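Glucosamine-6-phosphate deaminase (Bacillus subtilis, PDB 2BKX) is a sugar-phosphate-binding enzyme of the glucosamine-6-phosphate isomerase/6-phosphogluconolactonase family, with a Rossmann-like alpha/beta fold and fructose-6-phosphate bound in its pocket. Local coordinates at residues 25-30 and 125-130; 42-47 and 81-86; 203-208 and 216-221. All blocks are in the same frame, centred on the assembly; numbering follows the deposited sequence.

Contact 1: 25-30 and 125-130; sequences KEKPDA and DTDIQL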
loop_
_atom_site.group_PDB
_atom_site.type_symbol
_atom_site.label_atom_id
_atom_site.label_comp_id
_atom_site.label_asym_id
_atom_site.label_seq_id
_atom_site.Cartn_x
_atom_site.Cartn_y
_atom_site.Cartn_z
ATOM N N LYS A 25 6.225 13.344 -12.144
ATOM C CA LYS A 25 6.723 14.320 -13.074
ATOM C C LYS A 25 6.573 13.915 -14.523
ATOM O O LYS A 25 6.352 14.797 -15.370
ATOM C CB LYS A 25 8.164 14.620 -12.748
ATOM C CG LYS A 25 8.346 15.411 -11.485
ATOM C CD LYS A 25 8.613 16.872 -11.683
ATOM C CE LYS A 25 9.928 17.134 -12.318
ATOM N NZ LYS A 25 10.258 18.568 -12.214
ATOM N N GLU A 26 6.665 12.633 -14.829
ATOM C CA GLU A 26 6.466 12.159 -16.198
ATOM C C GLU A 26 5.001 12.411 -16.616
ATOM O O GLU A 26 4.713 12.706 -17.758
ATOM C CB GLU A 26 6.792 10.687 -16.248
ATOM C CG GLU A 26 6.685 10.008 -17.607
ATOM C CD GLU A 26 6.926 8.497 -17.538
ATOM O OE1 GLU A 26 7.410 7.922 -18.544
ATOM O OE2 GLU A 26 6.623 7.858 -16.501
ATOM N N LYS A 27 4.094 12.249 -15.654
ATOM C CA LYS A 27 2.639 12.350 -15.872
ATOM C C LYS A 27 2.068 13.135 -14.683
ATOM O O LYS A 27 1.772 12.554 -13.636
ATOM C CB LYS A 27 2.050 10.945 -15.952
ATOM C CG LYS A 27 0.615 10.936 -16.346
ATOM C CD LYS A 27 0.126 9.531 -16.641
ATOM C CE LYS A 27 -1.261 9.576 -17.225
ATOM N NZ LYS A 27 -1.875 8.188 -17.251
ATOM N N PRO A 28 2.011 14.476 -14.783
ATOM C CA PRO A 28 1.465 15.285 -13.687
ATOM C C PRO A 28 0.058 14.934 -13.241
ATOM O O PRO A 28 -0.302 15.235 -12.112
ATOM C CB PRO A 28 1.516 16.702 -14.243
ATOM C CG PRO A 28 2.708 16.670 -15.143
ATOM C CD PRO A 28 2.570 15.326 -15.843
ATOM N N ASP A 29 -0.730 14.352 -14.137
ATOM C CA ASP A 29 -2.050 13.840 -13.830
ATOM C C ASP A 29 -2.043 12.329 -13.526
ATOM O O ASP A 29 -3.056 11.620 -13.676
ATOM C CB ASP A 29 -3.011 14.196 -14.944
ATOM C CG ASP A 29 -2.688 13.502 -16.239
ATOM O OD1 ASP A 29 -1.517 13.163 -16.450
ATOM O OD2 ASP A 29 -3.595 13.342 -17.080
ATOM N N ALA A 30 -0.906 11.863 -13.037
ATOM C CA ALA A 30 -0.780 10.470 -12.641
ATOM C C ALA A 30 -1.758 10.121 -11.560
ATOM O O ALA A 30 -2.159 10.966 -10.767
ATOM C CB ALA A 30 0.596 10.146 -12.180
ATOM N N ASP A 125 -7.154 3.232 -13.974
ATOM C CA ASP A 125 -6.291 2.350 -13.184
ATOM C C ASP A 125 -5.158 3.215 -12.613
ATOM O O ASP A 125 -5.098 4.420 -12.882
ATOM C CB ASP A 125 -5.664 1.180 -13.981
ATOM C CG ASP A 125 -6.630 0.475 -14.936
ATOM O OD1 ASP A 125 -7.761 0.108 -14.541
ATOM O OD2 ASP A 125 -6.207 0.227 -16.099
ATOM N N THR A 126 -4.252 2.623 -11.826
ATOM C CA THR A 126 -3.088 3.371 -11.323
ATOM C C THR A 126 -1.866 3.382 -12.268
ATOM O O THR A 126 -1.589 2.381 -12.982
ATOM C CB THR A 126 -2.704 2.831 -9.936
ATOM O OG1 THR A 126 -2.281 1.466 -10.073
ATOM C CG2 THR A 126 -3.878 2.910 -8.999
ATOM N N ASP A 127 -1.098 4.474 -12.247
ATOM C CA ASP A 127 0.174 4.589 -12.913
ATOM C C ASP A 127 1.309 3.919 -12.134
ATOM O O ASP A 127 2.287 3.419 -12.702
ATOM C CB ASP A 127 0.510 6.048 -13.211
ATOM C CG ASP A 127 -0.393 6.612 -14.270
ATOM O OD1 ASP A 127 -0.141 6.268 -15.437
ATOM O OD2 ASP A 127 -1.398 7.323 -13.936
ATOM N N ILE A 128 1.209 3.989 -10.802
ATOM C CA ILE A 128 2.098 3.226 -9.942
ATOM C C ILE A 128 1.297 2.807 -8.723
ATOM O O ILE A 128 0.417 3.551 -8.306
ATOM C CB ILE A 128 3.355 4.013 -9.517
ATOM C CG1 ILE A 128 4.413 3.091 -8.886
ATOM C CG2 ILE A 128 2.977 5.190 -8.604
ATOM C CD1 ILE A 128 5.741 3.813 -8.685
ATOM N N GLN A 129 1.610 1.635 -8.168
ATOM C CA GLN A 129 0.938 1.173 -6.948
ATOM C C GLN A 129 2.030 0.825 -5.948
ATOM O O GLN A 129 2.802 -0.114 -6.166
ATOM C CB GLN A 129 0.053 -0.037 -7.221
ATOM C CG GLN A 129 -0.590 -0.615 -5.973
ATOM C CD GLN A 129 -1.588 0.315 -5.338
ATOM O OE1 GLN A 129 -2.642 0.564 -5.927
ATOM N NE2 GLN A 129 -1.310 0.793 -4.118
ATOM N N LEU A 130 2.095 1.601 -4.852
ATOM C CA LEU A 130 2.931 1.284 -3.715
ATOM C C LEU A 130 2.273 0.180 -2.865
ATOM O O LEU A 130 1.067 0.191 -2.631
ATOM C CB LEU A 130 3.154 2.528 -2.855
ATOM C CG LEU A 130 3.846 3.803 -3.318
ATOM C CD1 LEU A 130 4.069 4.775 -2.134
ATOM C CD2 LEU A 130 5.091 3.469 -3.972
#
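Lys27 and Asp127 meet in a salt bridge, the two side chains crossing at about a right angle. CB of Lys27 already points toward Asp127, and CG, anti to the backbone N (chi1 -173°), carries the extended chain on in that direction until CD becomes the first atom to touch, 3.5 Å from Asp127 OD1. Lys27 CE follows, about equally far from both oxygens of Asp127. The chain ends in the bridge itself: Lys27 NZ lies 3.2 Å from Asp127 OD1, the nearer oxygen, met on its syn side and 16° out of the carboxylate plane. A second bond, from Lys27 NZ to Asp127 OD2, is weak at 3.5 Å. OD2 has a stronger partner in the backbone N-H of Val31, from which it accepts a hydrogen bond. Beside that bond, Ala30 packs on OD2 of Asp127 through CA (3.5 Å) and CB. Lys191 adds a long, weak ion pair at OD1. The lysine side is shaped by a type I beta turn from Lys27 to Ala30, closed by Ala30 N to Lys27 O at 2.8 Å. This turn joins the end of helix 9-26 to strand 31-34, which runs parallel to strand 128-131. Asp127, just ahead of the latter strand, also touches Thr23 of helix 9-26 and thus ties helix, turn and neighbouring strand together at the N-terminal ends of these two parallel strands.

Contact 2: 42-47 and 81-86; sequences GTYRQL and HFYMND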
loop_
_atom_site.group_PDB
_atom_site.type_symbol
_atom_site.label_atom_id
_atom_site.label_comp_id
_atom_site.label_asym_id
_atom_site.label_seq_id
_atom_site.Cartn_x
_atom_site.Cartn_y
_atom_site.Cartn_z
ATOM N N GLY A 42 8.868 6.576 5.798
ATOM C CA GLY A 42 10.029 7.331 5.303
ATOM C C GLY A 42 9.848 7.844 3.904
ATOM O O GLY A 42 10.355 8.904 3.554
ATOM N N THR A 43 9.148 7.072 3.052
ATOM C CA THR A 43 8.863 7.494 1.674
ATOM C C THR A 43 8.039 8.754 1.659
ATOM O O THR A 43 8.323 9.689 0.924
ATOM C CB THR A 43 8.168 6.337 0.899
ATOM O OG1 THR A 43 9.081 5.223 0.824
ATOM C CG2 THR A 43 7.828 6.722 -0.516
ATOM N N TYR A 44 6.987 8.800 2.464
ATOM C CA TYR A 44 6.194 10.024 2.526
ATOM C C TYR A 44 7.000 11.194 3.051
ATOM O O TYR A 44 6.920 12.285 2.475
ATOM C CB TYR A 44 4.938 9.809 3.375
ATOM C CG TYR A 44 3.942 8.842 2.762
ATOM C CD1 TYR A 44 3.490 9.018 1.469
ATOM C CD2 TYR A 44 3.490 7.707 3.451
ATOM C CE1 TYR A 44 2.603 8.154 0.888
ATOM C CE2 TYR A 44 2.597 6.797 2.860
ATOM C CZ TYR A 44 2.161 7.031 1.586
ATOM O OH TYR A 44 1.300 6.152 0.977
ATOM N N ARG A 45 7.829 10.980 4.056
ATOM C CA ARG A 45 8.666 12.057 4.562
ATOM C C ARG A 45 9.601 12.571 3.450
ATOM O O ARG A 45 9.772 13.805 3.283
ATOM C CB ARG A 45 9.489 11.585 5.748
ATOM C CG ARG A 45 8.773 11.534 7.075
ATOM C CD ARG A 45 9.715 11.356 8.225
ATOM N NE ARG A 45 10.385 10.057 8.207
ATOM C CZ ARG A 45 9.939 8.955 8.794
ATOM N NH1 ARG A 45 8.799 8.963 9.433
ATOM N NH2 ARG A 45 10.655 7.848 8.738
ATOM N N GLN A 46 10.219 11.662 2.691
ATOM C CA GLN A 46 11.101 12.103 1.648
ATOM C C GLN A 46 10.389 12.760 0.484
ATOM O O GLN A 46 10.936 13.671 -0.105
ATOM C CB GLN A 46 12.100 11.022 1.199
ATOM C CG GLN A 46 12.926 10.491 2.318
ATOM C CD GLN A 46 13.701 11.629 2.998
ATOM O OE1 GLN A 46 14.476 12.332 2.326
ATOM N NE2 GLN A 46 13.404 11.895 4.274
ATOM N N LEU A 47 9.192 12.294 0.122
ATOM C CA LEU A 47 8.363 13.008 -0.878
ATOM C C LEU A 47 8.055 14.432 -0.512
ATOM O O LEU A 47 8.145 15.331 -1.357
ATOM C CB LEU A 47 7.015 12.301 -1.127
ATOM C CG LEU A 47 7.186 11.140 -2.061
ATOM C CD1 LEU A 47 5.965 10.267 -2.023
ATOM C CD2 LEU A 47 7.471 11.602 -3.538
ATOM N N HIS A 81 -7.621 7.002 6.488
ATOM C CA HIS A 81 -7.895 8.382 6.114
ATOM C C HIS A 81 -7.033 9.317 6.957
ATOM O O HIS A 81 -6.365 10.186 6.446
ATOM C CB HIS A 81 -9.368 8.799 6.331
ATOM C CG HIS A 81 -10.315 8.405 5.258
ATOM N ND1 HIS A 81 -10.732 7.097 5.056
ATOM C CD2 HIS A 81 -10.942 9.154 4.315
ATOM C CE1 HIS A 81 -11.598 7.073 4.053
ATOM N NE2 HIS A 81 -11.734 8.297 3.576
ATOM N N PHE A 82 -7.062 9.146 8.269
ATOM C CA PHE A 82 -6.269 10.020 9.142
ATOM C C PHE A 82 -4.799 9.882 8.871
ATOM O O PHE A 82 -4.088 10.878 8.777
ATOM C CB PHE A 82 -6.604 9.642 10.597
ATOM C CG PHE A 82 -5.907 10.472 11.631
ATOM C CD1 PHE A 82 -6.566 11.514 12.273
ATOM C CD2 PHE A 82 -4.589 10.230 11.946
ATOM C CE1 PHE A 82 -5.911 12.281 13.271
ATOM C CE2 PHE A 82 -3.930 11.006 12.932
ATOM C CZ PHE A 82 -4.599 12.033 13.546
ATOM N N TYR A 83 -4.327 8.640 8.736
ATOM C CA TYR A 83 -2.915 8.440 8.420
ATOM C C TYR A 83 -2.516 9.225 7.167
ATOM O O TYR A 83 -1.514 9.924 7.147
ATOM C CB TYR A 83 -2.652 6.962 8.201
ATOM C CG TYR A 83 -1.257 6.550 7.765
ATOM C CD1 TYR A 83 -0.405 5.818 8.593
ATOM C CD2 TYR A 83 -0.819 6.829 6.485
ATOM C CE1 TYR A 83 0.826 5.377 8.127
ATOM C CE2 TYR A 83 0.391 6.402 6.016
ATOM C CZ TYR A 83 1.223 5.662 6.833
ATOM O OH TYR A 83 2.431 5.195 6.355
ATOM N N MET A 84 -3.271 9.070 6.079
ATOM C CA MET A 84 -2.834 9.683 4.822
ATOM C C MET A 84 -2.841 11.197 4.911
ATOM O O MET A 84 -1.978 11.867 4.325
ATOM C CB MET A 84 -3.717 9.186 3.683
ATOM C CG MET A 84 -3.501 7.748 3.285
ATOM S SD MET A 84 -1.763 7.301 2.926
ATOM C CE MET A 84 -1.469 8.371 1.533
ATOM N N ASN A 85 -3.834 11.754 5.584
ATOM C CA ASN A 85 -3.889 13.194 5.765
ATOM C C ASN A 85 -2.720 13.681 6.583
ATOM O O ASN A 85 -2.049 14.661 6.244
ATOM C CB ASN A 85 -5.213 13.619 6.360
ATOM C CG ASN A 85 -6.274 13.737 5.281
ATOM O OD1 ASN A 85 -6.338 14.758 4.578
ATOM N ND2 ASN A 85 -7.062 12.656 5.069
ATOM N N ASP A 86 -2.466 12.984 7.679
ATOM C CA ASP A 86 -1.393 13.403 8.613
ATOM C C ASP A 86 0.007 13.243 7.991
ATOM O O ASP A 86 0.852 14.143 8.099
ATOM C CB ASP A 86 -1.471 12.557 9.894
ATOM C CG ASP A 86 -0.386 12.895 10.897
ATOM O OD1 ASP A 86 -0.424 14.009 11.411
ATOM O OD2 ASP A 86 0.488 12.033 11.168
#
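Tyr44 turns its CG anti to the carbonyl carbon (chi1 -67°), which aims its ring at the facing helix, where Tyr83, with CG anti to the backbone N (chi1 176°), and the bent chain of Met84 reach back to meet it. The two tyrosine side chains cross at about a right angle and meet edge against edge at CE2 of Tyr44: Tyr83 OH lies near the plane of the Tyr44 ring, 3.8 Å from CE2 of Tyr44, and that carbon sits in turn at the edge of the Tyr83 ring. Met84 approaches the phenol end obliquely, its CE 3.6 Å from Tyr44 OH. Its SD stands 4.9 Å from the centroid of the Tyr44 ring, 42° off the normal, a Met-aromatic contact. Both buried hydroxyls are satisfied by main-chain carbonyls, Tyr44 OH by Ala35 O and Tyr83 OH by Gly37 O, which probably limits the swing of each ring. Phe88 meets the Tyr44 ring further along helix 80-89. Helices 41-53 and 80-89 thus touch through long side chains, with CA of Tyr44 9.3 Å from CA of Met84, and both Tyr44 and Met84 rest on Leu34 of strand 31-34.

Contact 3: 203-208 and 216-221; sequences AEAVRK and EDFPAS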
loop_
_atom_site.group_PDB
_atom_site.type_symbol
_atom_site.label_atom_id
_atom_site.label_comp_id
_atom_site.label_asym_id
_atom_site.label_seq_id
_atom_site.Cartn_x
_atom_site.Cartn_y
_atom_site.Cartn_z
ATOM N N ALA A 203 11.451 -10.934 7.077
ATOM C CA ALA A 203 12.472 -11.751 6.448
ATOM C C ALA A 203 11.929 -13.093 5.939
ATOM O O ALA A 203 12.352 -13.576 4.883
ATOM C CB ALA A 203 13.662 -11.933 7.381
ATOM N N GLU A 204 11.010 -13.708 6.675
ATOM C CA GLU A 204 10.403 -14.956 6.189
ATOM C C GLU A 204 9.546 -14.729 4.943
ATOM O O GLU A 204 9.583 -15.537 4.004
ATOM C CB GLU A 204 9.597 -15.652 7.306
ATOM C CG GLU A 204 10.496 -16.180 8.417
ATOM C CD GLU A 204 9.778 -16.623 9.668
ATOM O OE1 GLU A 204 8.617 -17.088 9.590
ATOM O OE2 GLU A 204 10.397 -16.490 10.739
ATOM N N ALA A 205 8.799 -13.618 4.914
ATOM C CA ALA A 205 8.009 -13.286 3.728
ATOM C C ALA A 205 8.909 -13.018 2.518
ATOM O O ALA A 205 8.611 -13.426 1.404
ATOM C CB ALA A 205 7.079 -12.153 3.995
ATOM N N VAL A 206 10.019 -12.330 2.742
ATOM C CA VAL A 206 10.961 -12.084 1.645
ATOM C C VAL A 206 11.460 -13.412 1.074
ATOM O O VAL A 206 11.532 -13.592 -0.140
ATOM C CB VAL A 206 12.139 -11.191 2.102
ATOM C CG1 VAL A 206 13.275 -11.208 1.100
ATOM C CG2 VAL A 206 11.651 -9.767 2.331
ATOM N N ARG A 207 11.834 -14.328 1.959
ATOM C CA ARG A 207 12.292 -15.643 1.504
ATOM C C ARG A 207 11.261 -16.336 0.626
ATOM O O ARG A 207 11.579 -16.846 -0.446
ATOM C CB ARG A 207 12.663 -16.527 2.700
ATOM C CG ARG A 207 13.271 -17.854 2.301
ATOM C CD ARG A 207 13.515 -18.728 3.528
ATOM N NE ARG A 207 14.035 -20.048 3.194
ATOM C CZ ARG A 207 15.320 -20.304 3.012
ATOM N NH1 ARG A 207 15.714 -21.540 2.683
ATOM N NH2 ARG A 207 16.221 -19.333 3.142
ATOM N N LYS A 208 10.015 -16.356 1.085
ATOM C CA LYS A 208 8.956 -16.997 0.304
ATOM C C LYS A 208 8.735 -16.281 -1.034
ATOM O O LYS A 208 8.523 -16.909 -2.067
ATOM C CB LYS A 208 7.635 -17.089 1.089
ATOM C CG LYS A 208 7.656 -18.086 2.233
ATOM C CD LYS A 208 6.257 -18.299 2.842
ATOM C CE LYS A 208 6.273 -19.258 4.014
ATOM N NZ LYS A 208 4.906 -19.556 4.529
ATOM N N GLU A 216 -2.064 -18.965 -4.017
ATOM C CA GLU A 216 -2.941 -18.139 -3.194
ATOM C C GLU A 216 -2.586 -18.171 -1.724
ATOM O O GLU A 216 -2.968 -17.262 -0.983
ATOM C CB GLU A 216 -4.407 -18.553 -3.329
ATOM C CG GLU A 216 -5.010 -18.347 -4.679
ATOM C CD GLU A 216 -6.503 -18.685 -4.673
ATOM O OE1 GLU A 216 -7.181 -18.803 -3.589
ATOM O OE2 GLU A 216 -7.044 -18.804 -5.767
ATOM N N ASP A 217 -1.822 -19.182 -1.281
ATOM C CA ASP A 217 -1.435 -19.241 0.118
ATOM C C ASP A 217 -0.453 -18.126 0.481
ATOM O O ASP A 217 -0.291 -17.825 1.660
ATOM C CB ASP A 217 -0.831 -20.618 0.471
ATOM C CG ASP A 217 -0.729 -20.857 1.986
ATOM O OD1 ASP A 217 -1.746 -20.732 2.706
ATOM O OD2 ASP A 217 0.387 -21.159 2.464
ATOM N N PHE A 218 0.200 -17.522 -0.518
ATOM C CA PHE A 218 1.139 -16.413 -0.301
ATOM C C PHE A 218 0.798 -15.276 -1.280
ATOM O O PHE A 218 1.271 -15.253 -2.432
ATOM C CB PHE A 218 2.567 -16.892 -0.499
ATOM C CG PHE A 218 3.588 -15.949 0.011
ATOM C CD1 PHE A 218 3.803 -15.812 1.356
ATOM C CD2 PHE A 218 4.326 -15.173 -0.883
ATOM C CE1 PHE A 218 4.734 -14.922 1.823
ATOM C CE2 PHE A 218 5.227 -14.250 -0.436
ATOM C CZ PHE A 218 5.428 -14.103 0.905
ATOM N N PRO A 219 -0.116 -14.369 -0.876
ATOM C CA PRO A 219 -0.702 -13.405 -1.806
ATOM C C PRO A 219 0.292 -12.622 -2.653
ATOM O O PRO A 219 0.066 -12.395 -3.833
ATOM C CB PRO A 219 -1.554 -12.507 -0.885
ATOM C CG PRO A 219 -1.946 -13.414 0.242
ATOM C CD PRO A 219 -0.803 -14.338 0.441
ATOM N N ALA A 220 1.404 -12.217 -2.050
ATOM C CA ALA A 220 2.381 -11.401 -2.769
ATOM C C ALA A 220 2.981 -12.157 -3.983
ATOM O O ALA A 220 3.563 -11.549 -4.861
ATOM C CB ALA A 220 3.496 -10.964 -1.852
ATOM N N SER A 221 2.863 -13.477 -3.996
ATOM C CA SER A 221 3.358 -14.257 -5.116
ATOM C C SER A 221 2.637 -13.954 -6.410
ATOM O O SER A 221 3.175 -14.222 -7.486
ATOM C CB SER A 221 3.294 -15.761 -4.812
ATOM O OG SER A 221 2.002 -16.290 -4.883
#
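Phe218 is the centre of this contact, its ring packed against helix 203-211, under Lys208 and with its CZ end at Ala205. CG of Phe218 stands anti to the backbone N (chi1 -166°), extending the ring toward the helix. Lys208 lies over one ring face: its CB is 3.8 Å from the ring centroid of Phe218 and 16° off the normal, a CH-pi contact displaced toward the rim. Because the lysine chain runs extended beyond CG, its CD also touches the ring, 3.8 Å from Phe218 CD1, while the ammonium end leads away from the contact. Lys208 NZ comes no nearer than 5.2 Å to Asp217 OD2, so any attraction between these opposite charges is probably modest. The backbone O of Ala205 lies 3.3 Å from Phe218 CZ in an oblique approach, and its CB packs on the same carbon. Leu209 of the helix adds a further apolar contact to Phe218. Behind the ring, the carbonyl O of Phe218 is gripped twice by Ser221, from OG at 2.8 Å and from N at 2.9 Å, as the chain enters a 3-10 turn; Ser221 OG is also bonded to Ser215 N. Helix 203-211 and this loop link the adjacent parallel strands 193-197 and 229-234, forming the beta-alpha-beta crossover characteristic of Rossmann-like folds.

Contacts 1 and 2 are neighbours, with centres about 17 Å apart and nearest atoms about 4 Å apart, and strand 31-34 leads from one toward the other. Contact 3 follows both in the chain, its centre about 26 Å from the centre of each, and lies across the chain's centre from contact 2. Both contacts 2 and 3 come near bound fructose-6-phosphate: the Tyr83 side chain of contact 2 is about 7 Å from it, the Ala205 side chain of contact 3 about 9 Å. Each flanks the pocket indirectly. The hydroxyls of Tyr44 and Tyr83 hold two pocket residues, whereas the helix of contact 3 directly follows pocket residue Lys202, and Ala220 touches pocket residue Ile133.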